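Parvulin 42 (Trypanosoma brucei brucei, PDB 6GMP) probably catalyses the cis-trans isomerisation of peptidyl-prolyl bonds through the parvulin-type PPIase domain that makes up this chain. Local coordinates at residues Q45-Q50 and V115-R120. Residues are numbered along the deposited sequence; the frame is centred on the assembly and turned at random.
Sequences QAILAQ and VHLIYR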
# COMPACT_ATOMS: atom_id res chain seq x y z
N GLN A 45 4.51 0.30 9.15
CA GLN A 45 4.67 -0.80 10.09
C GLN A 45 3.54 -0.83 11.11
O GLN A 45 3.01 -1.90 11.43
CB GLN A 45 6.03 -0.70 10.79
CG GLN A 45 6.27 -1.74 11.87
CD GLN A 45 6.15 -3.16 11.35
OE1 GLN A 45 6.46 -3.44 10.19
NE2 GLN A 45 5.72 -4.07 12.22
N ALA A 46 3.19 0.33 11.65
CA ALA A 46 2.15 0.39 12.67
C ALA A 46 0.77 0.05 12.11
O ALA A 46 0.00 -0.67 12.77
CB ALA A 46 2.12 1.75 13.33
N ILE A 47 0.44 0.55 10.92
CA ILE A 47 -0.90 0.34 10.38
C ILE A 47 -1.09 -1.14 10.02
O ILE A 47 -2.22 -1.65 10.08
CB ILE A 47 -1.26 1.33 9.26
CG1 ILE A 47 -0.34 1.15 8.08
CG2 ILE A 47 -1.22 2.76 9.81
CD1 ILE A 47 -0.68 2.07 6.90
N LEU A 48 0.01 -1.81 9.69
CA LEU A 48 -0.02 -3.23 9.44
C LEU A 48 -0.11 -4.01 10.76
O LEU A 48 -0.98 -4.86 10.97
CB LEU A 48 1.25 -3.65 8.72
CG LEU A 48 1.50 -5.15 8.55
CD1 LEU A 48 0.46 -5.79 7.61
CD2 LEU A 48 2.92 -5.36 8.04
N ALA A 49 0.83 -3.72 11.65
CA ALA A 49 1.03 -4.52 12.84
C ALA A 49 -0.10 -4.40 13.87
O ALA A 49 -0.27 -5.27 14.71
CB ALA A 49 2.36 -4.20 13.48
N GLN A 50 -0.90 -3.34 13.79
CA GLN A 50 -2.05 -3.23 14.68
C GLN A 50 -2.99 -4.44 14.50
O GLN A 50 -3.79 -4.74 15.37
CB GLN A 50 -2.80 -1.92 14.46
CG GLN A 50 -3.41 -1.82 13.09
CD GLN A 50 -4.19 -0.54 12.83
OE1 GLN A 50 -4.79 0.05 13.72
NE2 GLN A 50 -4.20 -0.14 11.56
N VAL A 115 6.01 3.93 0.65
CA VAL A 115 6.02 2.67 1.35
C VAL A 115 4.66 2.00 1.19
O VAL A 115 3.63 2.58 1.53
CB VAL A 115 6.37 2.87 2.84
CG1 VAL A 115 6.46 1.54 3.56
CG2 VAL A 115 7.68 3.65 2.97
N HIS A 116 4.67 0.78 0.66
CA HIS A 116 3.45 0.04 0.36
C HIS A 116 3.15 -1.07 1.35
O HIS A 116 4.07 -1.72 1.85
CB HIS A 116 3.54 -0.65 -1.01
CG HIS A 116 3.98 0.23 -2.13
ND1 HIS A 116 3.16 0.54 -3.19
CD2 HIS A 116 5.18 0.78 -2.42
CE1 HIS A 116 3.81 1.28 -4.06
NE2 HIS A 116 5.05 1.44 -3.62
N LEU A 117 1.86 -1.32 1.57
CA LEU A 117 1.41 -2.61 2.07
C LEU A 117 0.63 -3.19 0.91
O LEU A 117 -0.27 -2.54 0.40
CB LEU A 117 0.47 -2.46 3.27
CG LEU A 117 1.05 -1.78 4.51
CD1 LEU A 117 -0.01 -1.69 5.61
CD2 LEU A 117 2.28 -2.46 5.05
N ILE A 118 0.99 -4.41 0.50
CA ILE A 118 0.36 -5.05 -0.65
C ILE A 118 -0.51 -6.20 -0.19
O ILE A 118 -0.10 -7.00 0.64
CB ILE A 118 1.42 -5.56 -1.66
CG1 ILE A 118 2.32 -4.41 -2.09
CG2 ILE A 118 0.74 -6.16 -2.88
CD1 ILE A 118 3.52 -4.82 -2.87
N TYR A 119 -1.72 -6.27 -0.75
CA TYR A 119 -2.69 -7.30 -0.42
C TYR A 119 -3.04 -8.10 -1.66
O TYR A 119 -3.37 -7.54 -2.70
CB TYR A 119 -3.95 -6.64 0.15
CG TYR A 119 -5.10 -7.58 0.42
CD1 TYR A 119 -5.02 -8.57 1.40
CD2 TYR A 119 -6.30 -7.45 -0.28
CE1 TYR A 119 -6.08 -9.40 1.65
CE2 TYR A 119 -7.36 -8.28 -0.03
CZ TYR A 119 -7.26 -9.26 0.94
OH TYR A 119 -8.32 -10.09 1.19
N ARG A 120 -2.97 -9.42 -1.55
CA ARG A 120 -3.42 -10.29 -2.64
C ARG A 120 -4.87 -10.70 -2.40
O ARG A 120 -5.19 -11.38 -1.41
CB ARG A 120 -2.54 -11.53 -2.75
CG ARG A 120 -2.95 -12.41 -3.90
CD ARG A 120 -2.04 -13.60 -4.05
NE ARG A 120 -2.59 -14.55 -5.01
CZ ARG A 120 -2.07 -15.73 -5.27
NH1 ARG A 120 -0.96 -16.13 -4.66
NH2 ARG A 120 -2.66 -16.52 -6.15
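Leu117 is the side chain through which strand 115-120 reaches helix segment 45-50, laying CD1 on Ile47 and Leu48 and CD2 on Leu48. Two residues earlier in the strand, Val115 points to the same face of the sheet but packs further back along the helix, on Ala40, Ile41 and Ala44. His116 turns to the other face, where its ring meets His10 and Phe93 and its ND1 and NE2 bond to His10 and Thr111, the His pair characteristic of parvulin cores. The side chain of Leu117 extends, with CD1 anti to CA (chi2 179°), toward the helix. CD1 touches both helix residues, 3.8 Å from CG1 of Ile47 and 3.9 Å from CB of Leu48. CD2 also comes to Leu48, 4.0 Å from its CB, but does not meet Ile47. Ile47 offers CG1 and CD1 because chi1 of 63° sets CG1 between its backbone N and carbonyl carbon; Leu48 meets the leucine with the root of its side chain, which also touches Val105 and Pro108. No hydrogen bond crosses, so the join is purely apolar. Just behind it, NE2 of Gln50 folds back onto O of Ile47 at 2.9 Å, in the carbonyl plane, tying down the end of the segment. Farther along, Ile118 again faces away from the helix, onto Phe8, and Tyr119 stacks on Phe62. Helix 37-49 thus lies against one face of the antiparallel sheet, over strand 114-120 and its neighbour 6-13, with Ile47 also touching Val11 and, in helix 59-69, Phe69.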